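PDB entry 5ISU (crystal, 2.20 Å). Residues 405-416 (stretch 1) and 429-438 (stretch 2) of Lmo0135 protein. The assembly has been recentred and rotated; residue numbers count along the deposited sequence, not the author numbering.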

ATOM      1  N   ASP A 405      -8.026  -3.567  -6.454  1.00 46.17           N
ATOM      2  CA  ASP A 405      -9.408  -3.311  -6.840  1.00 45.60           C
ATOM      3  C   ASP A 405      -9.721  -1.841  -6.584  1.00 45.96           C
ATOM      4  O   ASP A 405      -9.486  -1.339  -5.479  1.00 46.09           O
ATOM      5  CB  ASP A 405     -10.405  -4.236  -6.119  1.00 47.03           C
ATOM      6  CG  ASP A 405     -11.856  -4.096  -6.680  1.00 49.65           C
ATOM      7  OD1 ASP A 405     -12.506  -3.025  -6.469  1.00 48.83           O
ATOM      8  OD2 ASP A 405     -12.355  -5.064  -7.323  1.00 49.45           O
ATOM      9  N   PRO A 406     -10.285  -1.149  -7.600  1.00 45.71           N
ATOM     10  CA  PRO A 406     -10.573   0.279  -7.447  1.00 44.94           C
ATOM     11  C   PRO A 406     -11.597   0.622  -6.361  1.00 43.54           C
ATOM     12  O   PRO A 406     -11.655   1.760  -5.931  1.00 45.99           O
ATOM     13  CB  PRO A 406     -11.075   0.683  -8.840  1.00 45.21           C
ATOM     14  CG  PRO A 406     -11.638  -0.580  -9.417  1.00 45.83           C
ATOM     15  CD  PRO A 406     -10.774  -1.675  -8.898  1.00 45.46           C
ATOM     16  N   ASP A 407     -12.381  -0.342  -5.905  1.00 46.32           N
ATOM     17  CA  ASP A 407     -13.379  -0.060  -4.845  1.00 47.21           C
ATOM     18  C   ASP A 407     -12.712   0.424  -3.544  1.00 48.16           C
ATOM     19  O   ASP A 407     -13.293   1.210  -2.802  1.00 50.53           O
ATOM     20  CB  ASP A 407     -14.211  -1.294  -4.543  1.00 48.56           C
ATOM     21  CG  ASP A 407     -15.331  -1.020  -3.536  1.00 52.37           C
ATOM     22  OD1 ASP A 407     -16.231  -0.198  -3.829  1.00 51.80           O
ATOM     23  OD2 ASP A 407     -15.333  -1.660  -2.462  1.00 55.60           O
ATOM     24  N   ALA A 408     -11.484  -0.018  -3.279  1.00 45.25           N
ATOM     25  CA  ALA A 408     -10.790   0.410  -2.062  1.00 47.09           C
ATOM     26  C   ALA A 408     -10.499   1.928  -2.042  1.00 46.90           C
ATOM     27  O   ALA A 408     -10.309   2.511  -0.972  1.00 48.72           O
ATOM     28  CB  ALA A 408      -9.493  -0.394  -1.862  1.00 45.25           C
ATOM     29  N   TYR A 409     -10.504   2.561  -3.217  1.00 45.95           N
ATOM     30  CA  TYR A 409     -10.225   3.988  -3.331  1.00 44.71           C
ATOM     31  C   TYR A 409     -11.391   4.877  -2.924  1.00 45.57           C
ATOM     32  O   TYR A 409     -11.213   6.088  -2.827  1.00 45.82           O
ATOM     33  CB  TYR A 409      -9.821   4.346  -4.761  1.00 43.25           C
ATOM     34  CG  TYR A 409      -8.509   3.774  -5.277  1.00 41.53           C
ATOM     35  CD1 TYR A 409      -8.360   2.421  -5.550  1.00 41.92           C
ATOM     36  CD2 TYR A 409      -7.459   4.613  -5.609  1.00 40.45           C
ATOM     37  CE1 TYR A 409      -7.179   1.919  -6.075  1.00 39.32           C
ATOM     38  CE2 TYR A 409      -6.279   4.124  -6.129  1.00 40.41           C
ATOM     39  CZ  TYR A 409      -6.145   2.782  -6.371  1.00 40.28           C
ATOM     40  OH  TYR A 409      -4.948   2.320  -6.901  1.00 39.91           O
ATOM     41  N   LYS A 410     -12.566   4.300  -2.694  1.00 48.08           N
ATOM     42  CA  LYS A 410     -13.754   5.083  -2.282  1.00 51.95           C
ATOM     43  C   LYS A 410     -13.545   6.030  -1.107  1.00 53.00           C
ATOM     44  O   LYS A 410     -14.068   7.147  -1.117  1.00 52.80           O
ATOM     45  CB  LYS A 410     -14.896   4.156  -1.864  1.00 56.30           C
ATOM     46  CG  LYS A 410     -15.606   3.448  -2.993  1.00 60.84           C
ATOM     47  CD  LYS A 410     -16.839   2.680  -2.515  1.00 64.26           C
ATOM     48  CE  LYS A 410     -16.507   1.653  -1.440  1.00 65.59           C
ATOM     49  NZ  LYS A 410     -17.612   0.662  -1.315  1.00 66.99           N
ATOM     50  N   SER A 411     -12.815   5.555  -0.091  1.00 53.57           N
ATOM     51  CA  SER A 411     -12.555   6.306   1.149  1.00 54.11           C
ATOM     52  C   SER A 411     -11.711   7.584   0.942  1.00 54.17           C
ATOM     53  O   SER A 411     -11.525   8.384   1.869  1.00 53.35           O
ATOM     54  CB  SER A 411     -11.898   5.379   2.186  1.00 56.71           C
ATOM     55  OG  SER A 411     -10.667   4.840   1.695  1.00 60.33           O
ATOM     56  N   LEU A 412     -11.204   7.761  -0.277  1.00 53.92           N
ATOM     57  CA  LEU A 412     -10.424   8.945  -0.651  1.00 53.52           C
ATOM     58  C   LEU A 412     -11.221   9.886  -1.551  1.00 51.95           C
ATOM     59  O   LEU A 412     -10.777  11.010  -1.802  1.00 51.97           O
ATOM     60  CB  LEU A 412      -9.162   8.525  -1.415  1.00 51.43           C
ATOM     61  CG  LEU A 412      -8.111   7.712  -0.664  1.00 53.17           C
ATOM     62  CD1 LEU A 412      -7.401   6.753  -1.604  1.00 53.25           C
ATOM     63  CD2 LEU A 412      -7.128   8.626   0.045  1.00 54.03           C
ATOM     64  N   TYR A 413     -12.363   9.434  -2.068  1.00 51.59           N
ATOM     65  CA  TYR A 413     -13.152  10.284  -3.007  1.00 52.38           C
ATOM     66  C   TYR A 413     -14.664  10.442  -2.761  1.00 52.84           C
ATOM     67  O   TYR A 413     -15.300  11.275  -3.428  1.00 52.99           O
ATOM     68  CB  TYR A 413     -12.881   9.822  -4.447  1.00 51.54           C
ATOM     69  CG  TYR A 413     -11.422   9.922  -4.771  1.00 47.96           C
ATOM     70  CD1 TYR A 413     -10.848  11.159  -5.002  1.00 49.29           C
ATOM     71  CD2 TYR A 413     -10.602   8.804  -4.783  1.00 47.49           C
ATOM     72  CE1 TYR A 413      -9.501  11.296  -5.263  1.00 47.73           C
ATOM     73  CE2 TYR A 413      -9.235   8.922  -5.045  1.00 45.04           C
ATOM     74  CZ  TYR A 413      -8.696  10.178  -5.290  1.00 46.38           C
ATOM     75  OH  TYR A 413      -7.360  10.366  -5.550  1.00 41.35           O
ATOM     76  N   LEU A 414     -15.246   9.659  -1.844  1.00 53.25           N
ATOM     77  CA  LEU A 414     -16.691   9.822  -1.523  1.00 55.63           C
ATOM     78  C   LEU A 414     -16.878  11.119  -0.738  1.00 55.33           C
ATOM     79  O   LEU A 414     -15.985  11.529   0.005  1.00 55.53           O
ATOM     80  CB  LEU A 414     -17.250   8.638  -0.711  1.00 56.37           C
ATOM     81  CG  LEU A 414     -17.381   7.271  -1.401  1.00 57.46           C
ATOM     82  CD1 LEU A 414     -17.657   6.172  -0.381  1.00 60.06           C
ATOM     83  CD2 LEU A 414     -18.468   7.294  -2.468  1.00 57.65           C
ATOM     84  N   SER A 415     -18.034  11.755  -0.895  1.00 55.67           N
ATOM     85  CA  SER A 415     -18.322  13.020  -0.189  1.00 58.30           C
ATOM     86  C   SER A 415     -18.086  12.941   1.313  1.00 61.64           C
ATOM     87  O   SER A 415     -17.498  13.850   1.894  1.00 61.43           O
ATOM     88  CB  SER A 415     -19.774  13.465  -0.425  1.00 59.29           C
ATOM     89  OG  SER A 415     -20.015  13.731  -1.790  1.00 57.55           O
ATOM     90  N   ASP A 416     -18.526  11.832   1.913  1.00 67.30           N
ATOM     91  CA  ASP A 416     -18.437  11.591   3.358  1.00 73.35           C
ATOM     92  C   ASP A 416     -17.148  10.914   3.832  1.00 70.98           C
ATOM     93  O   ASP A 416     -16.965  10.720   5.036  1.00 72.39           O
ATOM     94  CB  ASP A 416     -19.585  10.654   3.781  1.00 79.60           C
ATOM     95  CG  ASP A 416     -20.937  11.106   3.276  1.00 87.07           C
ATOM     96  OD1 ASP A 416     -21.040  12.220   2.707  1.00 95.01           O
ATOM     97  OD2 ASP A 416     -21.906  10.334   3.444  1.00 93.97           O
ATOM     98  N   LEU A 429     -21.100  11.311  -8.869  1.00 61.22           N
ATOM     99  CA  LEU A 429     -19.898  10.475  -8.901  1.00 61.12           C
ATOM    100  C   LEU A 429     -19.979   9.402  -7.830  1.00 58.84           C
ATOM    101  O   LEU A 429     -19.557   8.277  -8.052  1.00 56.14           O
ATOM    102  CB  LEU A 429     -18.635  11.301  -8.691  1.00 60.75           C
ATOM    103  CG  LEU A 429     -17.326  10.502  -8.737  1.00 60.96           C
ATOM    104  CD1 LEU A 429     -17.141   9.870 -10.111  1.00 63.36           C
ATOM    105  CD2 LEU A 429     -16.151  11.393  -8.392  1.00 60.92           C
ATOM    106  N   ASP A 430     -20.507   9.773  -6.665  1.00 59.82           N
ATOM    107  CA  ASP A 430     -20.673   8.826  -5.563  1.00 62.19           C
ATOM    108  C   ASP A 430     -21.620   7.673  -5.943  1.00 57.40           C
ATOM    109  O   ASP A 430     -21.414   6.545  -5.496  1.00 53.18           O
ATOM    110  CB  ASP A 430     -21.116   9.542  -4.269  1.00 67.83           C
ATOM    111  CG  ASP A 430     -19.995  10.441  -3.659  1.00 72.76           C
ATOM    112  OD1 ASP A 430     -18.917  10.623  -4.287  1.00 74.80           O
ATOM    113  OD2 ASP A 430     -20.201  10.974  -2.543  1.00 76.79           O
ATOM    114  N   ALA A 431     -22.613   7.951  -6.795  1.00 55.66           N
ATOM    115  CA  ALA A 431     -23.549   6.910  -7.273  1.00 57.26           C
ATOM    116  C   ALA A 431     -22.812   5.908  -8.165  1.00 55.45           C
ATOM    117  O   ALA A 431     -23.115   4.713  -8.132  1.00 54.85           O
ATOM    118  CB  ALA A 431     -24.742   7.524  -8.017  1.00 58.68           C
ATOM    119  N   LEU A 432     -21.854   6.407  -8.956  1.00 53.20           N
ATOM    120  CA  LEU A 432     -21.009   5.545  -9.793  1.00 52.85           C
ATOM    121  C   LEU A 432     -20.126   4.633  -8.919  1.00 51.01           C
ATOM    122  O   LEU A 432     -20.008   3.437  -9.195  1.00 47.95           O
ATOM    123  CB  LEU A 432     -20.128   6.363 -10.754  1.00 53.71           C
ATOM    124  CG  LEU A 432     -20.792   6.902 -12.028  1.00 56.60           C
ATOM    125  CD1 LEU A 432     -19.900   7.927 -12.715  1.00 55.73           C
ATOM    126  CD2 LEU A 432     -21.152   5.763 -12.985  1.00 57.30           C
ATOM    127  N   TRP A 433     -19.505   5.204  -7.882  1.00 49.97           N
ATOM    128  CA  TRP A 433     -18.684   4.412  -6.965  1.00 49.38           C
ATOM    129  C   TRP A 433     -19.501   3.247  -6.443  1.00 49.94           C
ATOM    130  O   TRP A 433     -19.071   2.104  -6.555  1.00 45.24           O
ATOM    131  CB  TRP A 433     -18.159   5.223  -5.777  1.00 49.03           C
ATOM    132  CG  TRP A 433     -16.958   6.139  -6.045  1.00 50.27           C
ATOM    133  CD1 TRP A 433     -16.957   7.511  -6.083  1.00 49.76           C
ATOM    134  CD2 TRP A 433     -15.594   5.739  -6.254  1.00 47.89           C
ATOM    135  NE1 TRP A 433     -15.688   7.974  -6.298  1.00 46.94           N
ATOM    136  CE2 TRP A 433     -14.834   6.912  -6.409  1.00 47.22           C
ATOM    137  CE3 TRP A 433     -14.941   4.503  -6.307  1.00 47.01           C
ATOM    138  CZ2 TRP A 433     -13.441   6.886  -6.645  1.00 46.88           C
ATOM    139  CZ3 TRP A 433     -13.571   4.481  -6.540  1.00 46.15           C
ATOM    140  CH2 TRP A 433     -12.838   5.665  -6.699  1.00 44.44           C
ATOM    141  N   GLU A 434     -20.692   3.534  -5.908  1.00 55.43           N
ATOM    142  CA  GLU A 434     -21.562   2.472  -5.365  1.00 60.25           C
ATOM    143  C   GLU A 434     -22.044   1.483  -6.421  1.00 56.24           C
ATOM    144  O   GLU A 434     -22.119   0.290  -6.160  1.00 55.21           O
ATOM    145  CB  GLU A 434     -22.724   3.046  -4.561  1.00 66.54           C
ATOM    146  CG  GLU A 434     -22.246   3.673  -3.252  1.00 75.88           C
ATOM    147  CD  GLU A 434     -23.361   3.861  -2.227  1.00 87.16           C
ATOM    148  OE1 GLU A 434     -24.553   3.922  -2.621  1.00 92.37           O
ATOM    149  OE2 GLU A 434     -23.040   3.945  -1.017  1.00 94.09           O
ATOM    150  N   LYS A 435     -22.314   1.984  -7.615  1.00 54.40           N
ATOM    151  CA  LYS A 435     -22.727   1.144  -8.729  1.00 56.12           C
ATOM    152  C   LYS A 435     -21.590   0.179  -9.114  1.00 52.06           C
ATOM    153  O   LYS A 435     -21.832  -0.983  -9.395  1.00 52.09           O
ATOM    154  CB  LYS A 435     -23.123   2.025  -9.918  1.00 60.12           C
ATOM    155  CG  LYS A 435     -23.729   1.323 -11.131  1.00 66.25           C
ATOM    156  CD  LYS A 435     -23.980   2.362 -12.230  1.00 70.28           C
ATOM    157  CE  LYS A 435     -24.345   1.762 -13.586  1.00 73.94           C
ATOM    158  NZ  LYS A 435     -25.667   1.093 -13.592  1.00 77.12           N
ATOM    159  N   GLY A 436     -20.351   0.659  -9.095  1.00 48.86           N
ATOM    160  CA  GLY A 436     -19.206  -0.173  -9.452  1.00 48.00           C
ATOM    161  C   GLY A 436     -18.988  -1.316  -8.483  1.00 47.70           C
ATOM    162  O   GLY A 436     -18.580  -2.410  -8.879  1.00 46.95           O
ATOM    163  N   ALA A 437     -19.274  -1.048  -7.212  1.00 47.26           N
ATOM    164  CA  ALA A 437     -19.145  -2.042  -6.157  1.00 48.06           C
ATOM    165  C   ALA A 437     -20.096  -3.220  -6.319  1.00 51.62           C
ATOM    166  O   ALA A 437     -19.767  -4.316  -5.858  1.00 54.53           O
ATOM    167  CB  ALA A 437     -19.361  -1.402  -4.788  1.00 47.82           C
ATOM    168  N   VAL A 438     -21.262  -3.009  -6.957  1.00 52.06           N
ATOM    169  CA  VAL A 438     -22.279  -4.084  -7.107  1.00 53.38           C
ATOM    170  C   VAL A 438     -22.437  -4.668  -8.524  1.00 54.49           C
ATOM    171  O   VAL A 438     -23.313  -5.504  -8.739  1.00 56.56           O
ATOM    172  CB  VAL A 438     -23.674  -3.637  -6.571  1.00 53.68           C
ATOM    173  CG1 VAL A 438     -23.555  -3.139  -5.135  1.00 53.48           C
ATOM    174  CG2 VAL A 438     -24.299  -2.549  -7.436  1.00 54.13           C
TER
HETATM  175  O   HOH W   1     -16.527   1.237  -6.151  1.00 41.23           O

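A helix that packs against an irregular segment cannot rely on the regular meshing of ridges and grooves; one large side chain can serve as the knob, with the partner segment, here a 3-10 turn and the loop after it, covering one face and part of the edge. Residues 405-416 and 429-438 of Lmo0135 illustrate the principle. The helix presents Asp 430, Trp 433 and Ala 437 to the other chain segment, their CA-to-CB bonds all directed toward it, and the backbones run in opposite directions, so that Asp 430 lies beside Leu 414, Trp 433 beside Lys 410 and Ala 437 beside Asp 407. Together the two sides bury 476 Å².

Trp 433 is the knob, and it has the largest covered area of any residue here. Lys 410 roofs one face of the indole: its CA stands 4.3 Å from the centroid of the six-membered ring, only 11° off the ring normal, in a CH-pi contact, and its CG comes within 3.5 Å of Trp 433 CE3. The aliphatic part of a lysine suits this position because it can lie over an aromatic surface while its amine reaches elsewhere. Three more residues complete the hollow. Pro 406 O meets the ring edge, 3.4 Å from Trp 433 CZ3; Tyr 409 CB lies 3.8 Å from Trp 433 CH2, and Tyr 413 CB 3.7 Å from Trp 433 CZ2. The two tyrosines thus supply packing near their CB atoms, while their hydroxyls are hydrogen-bonded elsewhere in the structure. Leu 414 fills the space beside the base of the knob, its CD2 3.9 Å from Trp 433 CB. Trp 433 NE1 is buried by this contact and has no partner in the model.

Polar contacts fasten both ends of this apolar centre. At one, Asp 430 OD2 accepts two hydrogen bonds from Ser 415, from N at 2.8 Å, nearly straight at 168°, and from OG at 2.9 Å. A serine suits the place because its short side chain allows amide and hydroxyl to converge on one carboxylate oxygen. Leu 414 CD2 packs 3.7 Å from Asp 430 CG.

At the other end the small methyl of Ala 437 permits close approach, with its CB 3.5 Å from Asp 407 OD1. That oxygen also forms a salt bridge with Lys 410 NZ at 3.0 Å, its hydrogen bond weak. A water bridges the segments, donating to Asp 407 OD1 and to Trp 433 O, each 2.7 Å from the water O.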